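Organic hydroperoxide resistance protein (Legionella pneumophila, PDB 6MJN) probably detoxifies organic hydroperoxides by cysteine-based thiol redox chemistry, as a dimeric member of the OsmC/Ohr family. Local coordinates at residues Ser67-Val72 and Glu118-Lys123; Ile78-Val83 and Ala107-Leu112; Ser87-Tyr92 and Phe99-Ala104. All blocks are in the same frame, centred on the assembly; numbering follows the deposited sequence. Where two conformers were deposited one is given.

Contact 1 of 3, residues Ser67-Val72 and Glu118-Lys123; sequences SAIRHV and EALVAK
Leu120 reaches across from helix 114-125 and sets its forked end against Ile69 and Val72, which stand three residues apart on helix 53-76. This is a helix-helix packing contact of the OsmC-like fold, in which both helices also lie against the mixed sheet. The short helical segments cross at 112°, with their axes 8.9 Å apart at closest approach. Branched side chains such as Leu120, Ile69 and Val72 suit the place because each can touch more than one neighbour, as the two methyls of Leu120 do here.

The tight part centres on Leu120. With CG anti to the backbone N (chi1 165°), the side chain swings across to the other helix. There CD1 slides past Val72 and comes within 3.5 Å of its CG1, while also lying 3.7 Å from the carbonyl O of Ile69. The other methyl, CD2, meets Ile69 CG2 at 4.0 Å, the two side chains crossing at about a right angle. Ile69 and Val121 instead lie side by side and point the same way, touching more lightly with Ile69 CD1 4.1 Å from Val121 CG2. Both reach Ala107 of strand 99-110, and Ile69 also touches Val83 and Met85 while Val121 touches Leu142 and Val144, so this side of the helix pair is the one buried against the mixed sheet.

Toward solvent the packing thins out. Lys123 is exposed and lends the aliphatic part of its chain, CB and CD, a fitting use of a residue that can cover a valine with methylenes while its charged end can stay toward solvent. The chain runs extended until it bends at chi4 (71°), carrying NZ off from helix 53-76. Val72 CG1 is left lying 3.9 Å from Lys123 CB and 4.1 Å from Lys123 CD.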
ATOM      1  N   SER B  67     -13.320  -1.746   5.181  1.00 32.49           N
ATOM      2  CA  SER B  67     -13.391  -2.621   6.343  1.00 38.53           C
ATOM      3  C   SER B  67     -13.513  -1.828   7.637  1.00 37.55           C
ATOM      4  O   SER B  67     -14.229  -2.237   8.556  1.00 38.24           O
ATOM      5  CB  SER B  67     -12.157  -3.525   6.384  1.00 42.05           C
ATOM      6  OG  SER B  67     -12.200  -4.379   7.504  1.00 56.54           O
ATOM      7  N   ALA B  68     -12.812  -0.697   7.741  1.00 34.55           N
ATOM      8  CA  ALA B  68     -12.878   0.095   8.968  1.00 34.63           C
ATOM      9  C   ALA B  68     -14.251   0.738   9.154  1.00 37.14           C
ATOM     10  O   ALA B  68     -14.734   0.863  10.288  1.00 32.51           O
ATOM     11  CB  ALA B  68     -11.788   1.163   8.968  1.00 32.45           C
ATOM     12  N   ILE B  69     -14.874   1.177   8.056  1.00 31.91           N
ATOM     13  CA  ILE B  69     -16.264   1.634   8.111  1.00 33.84           C
ATOM     14  C   ILE B  69     -17.167   0.524   8.635  1.00 34.74           C
ATOM     15  O   ILE B  69     -17.988   0.735   9.537  1.00 35.90           O
ATOM     16  CB  ILE B  69     -16.733   2.117   6.726  1.00 29.90           C
ATOM     17  CG1 ILE B  69     -15.968   3.373   6.300  1.00 33.90           C
ATOM     18  CG2 ILE B  69     -18.252   2.357   6.747  1.00 34.62           C
ATOM     19  CD1 ILE B  69     -16.354   3.888   4.873  1.00 34.21           C
ATOM     20  N   ARG B  70     -17.057  -0.673   8.051  1.00 37.65           N
ATOM     21  CA  ARG B  70     -17.905  -1.772   8.500  1.00 44.42           C
ATOM     22  C   ARG B  70     -17.641  -2.103   9.965  1.00 41.82           C
ATOM     23  O   ARG B  70     -18.574  -2.414  10.714  1.00 43.30           O
ATOM     24  CB  ARG B  70     -17.700  -3.003   7.611  1.00 43.94           C
ATOM     25  CG  ARG B  70     -18.157  -2.791   6.179  1.00 43.97           C
ATOM     26  CD  ARG B  70     -18.125  -4.066   5.355  1.00 52.66           C
ATOM     27  NE  ARG B  70     -18.416  -3.812   3.944  1.00 53.19           N
ATOM     28  CZ  ARG B  70     -19.628  -3.897   3.395  1.00 57.02           C
ATOM     29  NH1 ARG B  70     -20.681  -4.233   4.133  1.00 56.47           N
ATOM     30  NH2 ARG B  70     -19.787  -3.645   2.099  1.00 58.69           N
ATOM     31  N   HIS B  71     -16.381  -2.001  10.404  1.00 39.95           N
ATOM     32  CA  HIS B  71     -16.053  -2.349  11.787  1.00 40.80           C
ATOM     33  C   HIS B  71     -16.649  -1.343  12.770  1.00 42.55           C
ATOM     34  O   HIS B  71     -17.265  -1.726  13.772  1.00 44.47           O
ATOM     35  CB  HIS B  71     -14.530  -2.438  11.952  1.00 42.70           C
ATOM     36  CG  HIS B  71     -14.084  -2.562  13.378  1.00 54.62           C
ATOM     37  ND1 HIS B  71     -14.107  -3.757  14.062  1.00 59.13           N
ATOM     38  CD2 HIS B  71     -13.612  -1.639  14.251  1.00 53.17           C
ATOM     39  CE1 HIS B  71     -13.667  -3.567  15.295  1.00 61.28           C
ATOM     40  NE2 HIS B  71     -13.366  -2.290  15.436  1.00 58.00           N
ATOM     41  N   VAL B  72     -16.466  -0.048  12.504  1.00 39.40           N
ATOM     42  CA  VAL B  72     -17.032   0.968  13.385  1.00 41.52           C
ATOM     43  C   VAL B  72     -18.551   0.839  13.451  1.00 43.93           C
ATOM     44  O   VAL B  72     -19.152   0.949  14.524  1.00 45.81           O
ATOM     45  CB  VAL B  72     -16.604   2.373  12.918  1.00 41.82           C
ATOM     46  CG1 VAL B  72     -17.396   3.451  13.662  1.00 42.05           C
ATOM     47  CG2 VAL B  72     -15.122   2.563  13.135  1.00 46.10           C
ATOM     48  N   GLU B 118     -21.175  11.039   7.554  1.00 31.24           N
ATOM     49  CA  GLU B 118     -19.948  11.818   7.716  1.00 32.64           C
ATOM     50  C   GLU B 118     -19.267  11.503   9.040  1.00 44.29           C
ATOM     51  O   GLU B 118     -18.035  11.415   9.105  1.00 36.62           O
ATOM     52  CB  GLU B 118     -20.245  13.313   7.590  1.00 36.07           C
ATOM     53  CG  GLU B 118     -20.737  13.634   6.194  1.00 37.81           C
ATOM     54  CD  GLU B 118     -21.076  15.073   5.945  1.00 52.60           C
ATOM     55  OE1 GLU B 118     -21.379  15.815   6.906  1.00 64.70           O
ATOM     56  OE2 GLU B 118     -21.061  15.445   4.755  1.00 58.26           O
ATOM     57  N   ALA B 119     -20.049  11.325  10.108  1.00 39.33           N
ATOM     58  CA  ALA B 119     -19.453  10.986  11.400  1.00 44.21           C
ATOM     59  C   ALA B 119     -18.871   9.574  11.396  1.00 42.33           C
ATOM     60  O   ALA B 119     -17.834   9.316  12.025  1.00 37.57           O
ATOM     61  CB  ALA B 119     -20.497  11.135  12.508  1.00 42.72           C
ATOM     62  N   LEU B 120     -19.541   8.637  10.722  1.00 36.17           N
ATOM     63  CA  LEU B 120     -19.045   7.267  10.680  1.00 39.60           C
ATOM     64  C   LEU B 120     -17.722   7.189   9.931  1.00 36.71           C
ATOM     65  O   LEU B 120     -16.777   6.528  10.386  1.00 38.22           O
ATOM     66  CB  LEU B 120     -20.102   6.367  10.034  1.00 37.68           C
ATOM     67  CG  LEU B 120     -19.722   4.968   9.553  1.00 42.61           C
ATOM     68  CD1 LEU B 120     -19.096   4.134  10.659  1.00 47.15           C
ATOM     69  CD2 LEU B 120     -20.972   4.288   9.035  1.00 44.81           C
ATOM     70  N   VAL B 121     -17.639   7.862   8.782  1.00 33.98           N
ATOM     71  CA  VAL B 121     -16.407   7.877   8.000  1.00 31.09           C
ATOM     72  C   VAL B 121     -15.275   8.505   8.799  1.00 36.74           C
ATOM     73  O   VAL B 121     -14.135   8.020   8.772  1.00 33.64           O
ATOM     74  CB  VAL B 121     -16.659   8.598   6.660  1.00 31.40           C
ATOM     75  CG1 VAL B 121     -15.340   9.049   5.998  1.00 37.40           C
ATOM     76  CG2 VAL B 121     -17.484   7.687   5.757  1.00 31.97           C
ATOM     77  N   ALA B 122     -15.568   9.577   9.545  1.00 32.52           N
ATOM     78  CA  ALA B 122     -14.528  10.205  10.357  1.00 38.50           C
ATOM     79  C   ALA B 122     -13.963   9.234  11.385  1.00 42.43           C
ATOM     80  O   ALA B 122     -12.749   9.211  11.624  1.00 40.57           O
ATOM     81  CB  ALA B 122     -15.073  11.453  11.053  1.00 40.83           C
ATOM     82  N   LYS B 123     -14.831   8.442  12.022  1.00 40.74           N
ATOM     83  CA  LYS B 123     -14.364   7.466  13.003  1.00 40.83           C
ATOM     84  C   LYS B 123     -13.562   6.359  12.339  1.00 37.22           C
ATOM     85  O   LYS B 123     -12.555   5.898  12.895  1.00 41.20           O
ATOM     86  CB  LYS B 123     -15.549   6.868  13.760  1.00 46.32           C
ATOM     87  CG  LYS B 123     -16.271   7.825  14.677  1.00 50.43           C
ATOM     88  CD  LYS B 123     -17.309   7.067  15.500  1.00 59.44           C
ATOM     89  CE  LYS B 123     -18.293   7.999  16.196  1.00 65.45           C
ATOM     90  NZ  LYS B 123     -19.205   8.631  15.217  1.00 69.26           N
TER

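Contact 2 of 3, residues Ile78-Val83 and Ala107-Leu112; sequences ISLEDV and AHITGL
Two backbone hydrogen bonds tie Glu81 and Asp82 to Thr110. Glu81 N donates to Thr110 O at 2.9 Å, and Thr110 N donates to Asp82 O in an almost straight bond (175°). A CA-H...O contact continues the pairing, Val83 CA lying 3.1 Å from His108 O. Val83 and Ile109 form an antiparallel non-hydrogen-bonded pair, their side chains side by side.

Two residues, Glu81 and Asp82, thus stand opposite the single Thr110, a classic beta bulge at the open end of the hairpin 82-93/99-110. Just beyond it Gly111 has a positive phi (108°); a CB there would press on the preceding carbonyl O and, across the contact, on Ser79 O and Glu81 CG. The exposed Glu81 side chain crosses that of Thr110 at about a right angle, OE1 lying 3.6 Å from Thr110 CG2.

Among the apolar contacts, Leu80, Ile109 and Leu112 face the helices. Leu80 CD2 wedges between Ile109 CG2, at a tight 3.4 Å, and Leu112 CD1, and its chi2 (-147°) is off a staggered position, a sign of some strain. Leu80 also touches Ile69 and Ala73 of helix 53-76 and Leu120 of helix 114-125. Just before it in the chain, the side chain of Ile78 crosses that of Leu112, CG2 lying 3.6 Å from Leu112 CD2.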
ATOM      1  N   ILE B  78     -24.595   0.654  14.331  1.00 67.00           N
ATOM      2  CA  ILE B  78     -25.085   1.601  13.333  1.00 71.05           C
ATOM      3  C   ILE B  78     -25.680   0.812  12.176  1.00 72.16           C
ATOM      4  O   ILE B  78     -25.106  -0.193  11.734  1.00 72.72           O
ATOM      5  CB  ILE B  78     -23.950   2.533  12.857  1.00 66.53           C
ATOM      6  CG1 ILE B  78     -23.642   3.593  13.917  1.00 72.19           C
ATOM      7  CG2 ILE B  78     -24.289   3.188  11.530  1.00 64.09           C
ATOM      8  CD1 ILE B  78     -22.441   4.459  13.580  1.00 72.83           C
ATOM      9  N   SER B  79     -26.826   1.278  11.674  1.00 75.70           N
ATOM     10  CA  SER B  79     -27.619   0.544  10.683  1.00 75.00           C
ATOM     11  C   SER B  79     -27.093   0.801   9.267  1.00 68.41           C
ATOM     12  O   SER B  79     -27.710   1.482   8.443  1.00 59.69           O
ATOM     13  CB  SER B  79     -29.092   0.919  10.808  1.00 82.34           C
ATOM     14  OG  SER B  79     -29.285   2.315  10.642  1.00 80.54           O
ATOM     15  N   LEU B  80     -25.929   0.211   8.991  1.00 62.94           N
ATOM     16  CA  LEU B  80     -25.345   0.228   7.654  1.00 56.42           C
ATOM     17  C   LEU B  80     -25.980  -0.834   6.782  1.00 54.37           C
ATOM     18  O   LEU B  80     -25.982  -2.017   7.132  1.00 65.55           O
ATOM     19  CB  LEU B  80     -23.840  -0.034   7.706  1.00 54.83           C
ATOM     20  CG  LEU B  80     -22.914   1.148   7.859  1.00 63.14           C
ATOM     21  CD1 LEU B  80     -21.616   0.866   7.122  1.00 63.16           C
ATOM     22  CD2 LEU B  80     -23.597   2.359   7.318  1.00 76.46           C
ATOM     23  N   GLU B  81     -26.492  -0.424   5.629  1.00 48.40           N
ATOM     24  CA  GLU B  81     -26.965  -1.423   4.682  1.00 58.70           C
ATOM     25  C   GLU B  81     -25.841  -1.859   3.749  1.00 57.16           C
ATOM     26  O   GLU B  81     -25.570  -3.056   3.625  1.00 70.37           O
ATOM     27  CB  GLU B  81     -28.160  -0.886   3.886  1.00 62.01           C
ATOM     28  CG  GLU B  81     -29.342  -0.470   4.743  1.00 71.49           C
ATOM     29  CD  GLU B  81     -30.491   0.084   3.917  1.00 82.02           C
ATOM     30  OE1 GLU B  81     -30.488  -0.115   2.684  1.00 80.62           O
ATOM     31  OE2 GLU B  81     -31.395   0.722   4.499  1.00 92.02           O
ATOM     32  N   ASP B  82     -25.172  -0.905   3.106  1.00 56.77           N
ATOM     33  CA  ASP B  82     -24.076  -1.214   2.197  1.00 54.12           C
ATOM     34  C   ASP B  82     -23.054  -0.080   2.228  1.00 49.36           C
ATOM     35  O   ASP B  82     -23.336   1.030   2.687  1.00 55.68           O
ATOM     36  CB  ASP B  82     -24.590  -1.443   0.768  1.00 54.84           C
ATOM     37  CG  ASP B  82     -23.599  -2.197  -0.101  1.00 78.30           C
ATOM     38  OD1 ASP B  82     -22.588  -2.708   0.433  1.00 75.48           O
ATOM     39  OD2 ASP B  82     -23.831  -2.278  -1.327  1.00 80.39           O
ATOM     40  N   VAL B  83     -21.851  -0.381   1.748  1.00 47.15           N
ATOM     41  CA  VAL B  83     -20.818   0.635   1.580  1.00 42.97           C
ATOM     42  C   VAL B  83     -19.910   0.201   0.440  1.00 46.88           C
ATOM     43  O   VAL B  83     -19.590  -0.984   0.298  1.00 48.53           O
ATOM     44  CB  VAL B  83     -20.016   0.859   2.885  1.00 55.17           C
ATOM     45  CG1 VAL B  83     -19.383  -0.435   3.356  1.00 57.02           C
ATOM     46  CG2 VAL B  83     -18.924   1.908   2.678  1.00 49.72           C
ATOM     47  N   ALA B 107     -16.393   7.711   0.237  1.00 30.69           N
ATOM     48  CA  ALA B 107     -17.224   6.606   0.690  1.00 33.45           C
ATOM     49  C   ALA B 107     -18.644   6.757   0.152  1.00 32.63           C
ATOM     50  O   ALA B 107     -19.186   7.863   0.106  1.00 37.01           O
ATOM     51  CB  ALA B 107     -17.230   6.537   2.219  1.00 30.57           C
ATOM     52  N   HIS B 108     -19.237   5.643  -0.275  1.00 31.73           N
ATOM     53  CA  HIS B 108     -20.649   5.595  -0.655  0.52 35.30           C
ATOM     54  C   HIS B 108     -21.355   4.654   0.312  1.00 39.12           C
ATOM     55  O   HIS B 108     -21.145   3.439   0.275  1.00 42.43           O
ATOM     56  CB  HIS B 108     -20.827   5.136  -2.101  0.52 45.51           C
ATOM     57  CG  HIS B 108     -22.256   5.102  -2.560  0.52 48.89           C
ATOM     58  ND1 HIS B 108     -22.604   4.918  -3.880  0.52 54.48           N
ATOM     59  CD2 HIS B 108     -23.419   5.233  -1.879  0.52 48.90           C
ATOM     60  CE1 HIS B 108     -23.919   4.931  -3.993  0.52 57.26           C
ATOM     61  NE2 HIS B 108     -24.438   5.116  -2.793  0.52 54.49           N
ATOM     62  N   ILE B 109     -22.217   5.224   1.161  1.00 40.40           N
ATOM     63  CA  ILE B 109     -22.840   4.520   2.279  1.00 41.87           C
ATOM     64  C   ILE B 109     -24.355   4.521   2.098  1.00 37.64           C
ATOM     65  O   ILE B 109     -24.943   5.569   1.817  1.00 45.35           O
ATOM     66  CB  ILE B 109     -22.446   5.190   3.613  1.00 43.27           C
ATOM     67  CG1 ILE B 109     -20.947   5.023   3.878  1.00 41.70           C
ATOM     68  CG2 ILE B 109     -23.249   4.633   4.766  1.00 48.22           C
ATOM     69  CD1 ILE B 109     -20.466   5.715   5.127  1.00 40.86           C
ATOM     70  N   THR B 110     -24.986   3.339   2.207  1.00 36.93           N
ATOM     71  CA  THR B 110     -26.436   3.204   2.163  1.00 38.25           C
ATOM     72  C   THR B 110     -26.964   2.968   3.573  1.00 43.10           C
ATOM     73  O   THR B 110     -26.388   2.188   4.334  1.00 44.25           O
ATOM     74  CB  THR B 110     -26.865   2.028   1.260  1.00 45.01           C
ATOM     75  OG1 THR B 110     -26.083   2.029   0.058  1.00 57.79           O
ATOM     76  CG2 THR B 110     -28.344   2.119   0.901  1.00 48.89           C
ATOM     77  N   GLY B 111     -28.075   3.628   3.912  1.00 38.09           N
ATOM     78  CA  GLY B 111     -28.788   3.354   5.148  1.00 41.94           C
ATOM     79  C   GLY B 111     -28.677   4.424   6.215  1.00 40.93           C
ATOM     80  O   GLY B 111     -29.327   4.299   7.259  1.00 44.13           O
ATOM     81  N   LEU B 112     -27.884   5.463   5.985  1.00 37.64           N
ATOM     82  CA  LEU B 112     -27.683   6.545   6.936  1.00 40.26           C
ATOM     83  C   LEU B 112     -28.014   7.869   6.270  1.00 41.29           C
ATOM     84  O   LEU B 112     -27.958   7.992   5.039  1.00 37.70           O
ATOM     85  CB  LEU B 112     -26.235   6.588   7.432  1.00 39.96           C
ATOM     86  CG  LEU B 112     -25.710   5.326   8.109  1.00 41.43           C
ATOM     87  CD1 LEU B 112     -24.257   5.552   8.504  1.00 41.24           C
ATOM     88  CD2 LEU B 112     -26.550   4.980   9.304  1.00 40.99           C
TER

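Contact 3 of 3, residues Ser87-Tyr92 and Phe99-Ala104; sequences SEVSLY and FKLGVA
Tyr92 and Lys100 face each other near the turn end of a beta hairpin, joined by a reciprocal pair of backbone hydrogen bonds, Tyr92 N lying 2.8 Å from Lys100 O. The same pattern recurs at Ser90 with Gly102 and at Glu88 with Ala104, giving six bonds, all fairly straight. Between these pairs lie the non-hydrogen-bonded pairs Leu91-Leu101 and Val89-Val103. CA-H...O contacts fill in the ladder, for example Val103 CA to Glu88 O at 3.2 Å. The two short segments run antiparallel at 155°.

Each face has its own side chains. On one, Val89 and Val103 lie side by side with CG2 methyls 4.1 Å apart, and Val89 CG1 also meets Leu101 CD2. Leu91 CD1 reaches diagonally to Phe99 CB at 3.7 Å. Valine suits a strand through its beta-branching, while the leucines supply longer apolar chains to cover the buried face.

On the other face, Tyr92 turns its ring across the neighbouring strand. CG sits beside the backbone N (chi1 -55°), and the ring edge is presented to the strand, with CE1 3.8 Å from Gly102 N, which lies in the ring plane. Gly102 has no side chain to stand where that edge rests. Lys100 sets its CG against Tyr92 CB at 3.9 Å, and its extended chain continues past Tyr92 CB, with CE at 4.1 Å.

Helix 53-76 backs the valine face: Phe57 and Ala58 touch Val89, Tyr61 touches Val103, and Ser87 OG bonds to Ala58 O. Residues 87-91 also pair in an antiparallel ladder with a strand of the second subunit, where Ser90 OG bonds Thr14 OG1 of that subunit. Strand 82-93 thus lies between 99-110 and the other chain, while strand 140-146 pairs with the far edge of 99-110, Val103 bonding Lys141.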
ATOM      1  N   SER B  87     -10.786   5.050  -3.760  1.00 35.96           N
ATOM      2  CA  SER B  87      -9.554   5.736  -3.389  1.00 35.06           C
ATOM      3  C   SER B  87      -8.921   6.273  -4.659  1.00 39.06           C
ATOM      4  O   SER B  87      -8.897   5.593  -5.685  1.00 38.97           O
ATOM      5  CB  SER B  87      -8.569   4.802  -2.687  1.00 32.27           C
ATOM      6  OG  SER B  87      -8.104   3.838  -3.604  1.00 47.28           O
ATOM      7  N   GLU B  88      -8.439   7.501  -4.604  1.00 29.11           N
ATOM      8  CA  GLU B  88      -7.714   8.072  -5.725  1.00 30.25           C
ATOM      9  C   GLU B  88      -6.331   8.452  -5.226  1.00 29.41           C
ATOM     10  O   GLU B  88      -6.205   9.227  -4.273  1.00 28.96           O
ATOM     11  CB  GLU B  88      -8.449   9.272  -6.287  1.00 29.07           C
ATOM     12  CG  GLU B  88      -7.690   9.963  -7.397  1.00 32.40           C
ATOM     13  CD  GLU B  88      -8.397  11.226  -7.843  1.00 45.95           C
ATOM     14  OE1 GLU B  88      -9.574  11.136  -8.232  1.00 50.28           O
ATOM     15  OE2 GLU B  88      -7.782  12.309  -7.776  1.00 54.75           O
ATOM     16  N   VAL B  89      -5.307   7.893  -5.852  1.00 28.98           N
ATOM     17  CA  VAL B  89      -3.930   8.044  -5.391  1.00 26.58           C
ATOM     18  C   VAL B  89      -3.136   8.721  -6.494  1.00 30.37           C
ATOM     19  O   VAL B  89      -3.187   8.296  -7.658  1.00 27.98           O
ATOM     20  CB  VAL B  89      -3.315   6.690  -5.010  1.00 27.79           C
ATOM     21  CG1 VAL B  89      -1.776   6.807  -4.831  1.00 26.87           C
ATOM     22  CG2 VAL B  89      -3.999   6.167  -3.724  1.00 24.60           C
ATOM     23  N   SER B  90      -2.440   9.799  -6.139  1.00 27.13           N
ATOM     24  CA  SER B  90      -1.640  10.539  -7.099  1.00 27.66           C
ATOM     25  C   SER B  90      -0.182  10.533  -6.660  1.00 30.83           C
ATOM     26  O   SER B  90       0.133  10.529  -5.466  1.00 30.70           O
ATOM     27  CB  SER B  90      -2.126  11.985  -7.248  1.00 32.02           C
ATOM     28  OG  SER B  90      -3.379  12.007  -7.888  1.00 35.66           O
ATOM     29  N   LEU B  91       0.702  10.541  -7.647  1.00 32.72           N
ATOM     30  CA  LEU B  91       2.131  10.601  -7.421  1.00 31.85           C
ATOM     31  C   LEU B  91       2.593  12.024  -7.717  1.00 36.87           C
ATOM     32  O   LEU B  91       2.184  12.617  -8.730  1.00 35.83           O
ATOM     33  CB  LEU B  91       2.846   9.575  -8.308  1.00 33.53           C
ATOM     34  CG  LEU B  91       4.374   9.543  -8.282  1.00 37.19           C
ATOM     35  CD1 LEU B  91       4.866   9.039  -6.926  1.00 38.77           C
ATOM     36  CD2 LEU B  91       4.893   8.650  -9.405  1.00 40.49           C
ATOM     37  N   TYR B  92       3.404  12.589  -6.817  1.00 31.61           N
ATOM     38  CA  TYR B  92       3.957  13.929  -7.008  1.00 34.07           C
ATOM     39  C   TYR B  92       5.469  13.905  -6.811  1.00 38.96           C
ATOM     40  O   TYR B  92       6.002  13.106  -6.032  1.00 38.71           O
ATOM     41  CB  TYR B  92       3.343  14.950  -6.022  1.00 43.19           C
ATOM     42  CG  TYR B  92       1.834  15.040  -6.051  1.00 40.93           C
ATOM     43  CD1 TYR B  92       1.049  14.212  -5.245  1.00 40.64           C
ATOM     44  CD2 TYR B  92       1.190  15.959  -6.875  1.00 38.92           C
ATOM     45  CE1 TYR B  92      -0.346  14.299  -5.262  1.00 36.56           C
ATOM     46  CE2 TYR B  92      -0.190  16.047  -6.917  1.00 39.37           C
ATOM     47  CZ  TYR B  92      -0.956  15.214  -6.103  1.00 39.61           C
ATOM     48  OH  TYR B  92      -2.332  15.293  -6.124  1.00 38.48           O
ATOM     49  N   PHE B  99       9.782  11.333  -4.227  1.00 36.98           N
ATOM     50  CA  PHE B  99       8.402  11.224  -4.670  1.00 37.28           C
ATOM     51  C   PHE B  99       7.496  11.133  -3.454  1.00 37.62           C
ATOM     52  O   PHE B  99       7.913  10.649  -2.399  1.00 37.66           O
ATOM     53  CB  PHE B  99       8.201  10.004  -5.568  1.00 42.64           C
ATOM     54  CG  PHE B  99       9.007  10.060  -6.833  1.00 48.41           C
ATOM     55  CD1 PHE B  99       8.545  10.768  -7.932  1.00 50.13           C
ATOM     56  CD2 PHE B  99      10.240   9.428  -6.914  1.00 51.53           C
ATOM     57  CE1 PHE B  99       9.296  10.837  -9.098  1.00 53.82           C
ATOM     58  CE2 PHE B  99      10.994   9.494  -8.079  1.00 55.16           C
ATOM     59  CZ  PHE B  99      10.518  10.200  -9.167  1.00 48.64           C
ATOM     60  N   LYS B 100       6.260  11.614  -3.602  1.00 34.16           N
ATOM     61  CA  LYS B 100       5.276  11.502  -2.533  1.00 30.86           C
ATOM     62  C   LYS B 100       3.906  11.165  -3.102  1.00 31.42           C
ATOM     63  O   LYS B 100       3.613  11.399  -4.277  1.00 34.24           O
ATOM     64  CB  LYS B 100       5.179  12.798  -1.697  1.00 31.77           C
ATOM     65  CG  LYS B 100       4.498  13.947  -2.400  1.00 44.00           C
ATOM     66  CD  LYS B 100       4.368  15.163  -1.477  1.00 54.85           C
ATOM     67  CE  LYS B 100       3.887  16.405  -2.231  1.00 64.65           C
ATOM     68  NZ  LYS B 100       3.682  17.581  -1.333  1.00 66.31           N
ATOM     69  N   LEU B 101       3.060  10.625  -2.234  1.00 27.81           N
ATOM     70  CA  LEU B 101       1.685  10.279  -2.567  1.00 31.49           C
ATOM     71  C   LEU B 101       0.716  11.311  -1.989  1.00 28.42           C
ATOM     72  O   LEU B 101       0.976  11.905  -0.934  1.00 29.67           O
ATOM     73  CB  LEU B 101       1.334   8.886  -2.021  1.00 29.06           C
ATOM     74  CG  LEU B 101       2.215   7.704  -2.463  1.00 33.00           C
ATOM     75  CD1 LEU B 101       1.708   6.431  -1.802  1.00 36.10           C
ATOM     76  CD2 LEU B 101       2.170   7.575  -3.955  1.00 33.23           C
ATOM     77  N   GLY B 102      -0.389  11.533  -2.711  1.00 27.50           N
ATOM     78  CA  GLY B 102      -1.571  12.173  -2.158  1.00 29.69           C
ATOM     79  C   GLY B 102      -2.779  11.316  -2.425  1.00 32.02           C
ATOM     80  O   GLY B 102      -2.804  10.508  -3.362  1.00 28.26           O
ATOM     81  N   VAL B 103      -3.815  11.460  -1.582  1.00 27.03           N
ATOM     82  CA  VAL B 103      -4.953  10.535  -1.576  1.00 23.60           C
ATOM     83  C   VAL B 103      -6.253  11.307  -1.383  1.00 28.22           C
ATOM     84  O   VAL B 103      -6.335  12.202  -0.533  1.00 32.59           O
ATOM     85  CB  VAL B 103      -4.830   9.469  -0.455  1.00 28.18           C
ATOM     86  CG1 VAL B 103      -6.011   8.467  -0.501  1.00 29.59           C
ATOM     87  CG2 VAL B 103      -3.497   8.736  -0.508  1.00 29.29           C
ATOM     88  N   ALA B 104      -7.277  10.945  -2.165  1.00 28.28           N
ATOM     89  CA  ALA B 104      -8.655  11.350  -1.917  1.00 26.19           C
ATOM     90  C   ALA B 104      -9.483  10.087  -1.745  1.00 36.22           C
ATOM     91  O   ALA B 104      -9.382   9.167  -2.561  1.00 33.90           O
ATOM     92  CB  ALA B 104      -9.214  12.211  -3.061  1.00 31.68           C
TER

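Overall arrangement
The three contacts nest along the chain. Contact 1 closes the widest loop, from helix 53-76 to helix 114-125; contact 2 lies within it, and contact 3 within contact 2. Contacts 2 and 3 are the two ends of one hairpin, strands 82-93 and 99-110, with centres about 26 Å apart. Contact 1 sits about 10 Å from contact 2 between centres and touches it, so their apolar parts adjoin (Val121 on Ile109, Leu120 on Leu112). Contact 3 lies about 22 Å from contact 1, centre to centre. Helix 53-76 backs both ends of the hairpin, and the far end, at contact 3, is where the sheet continues into the second subunit.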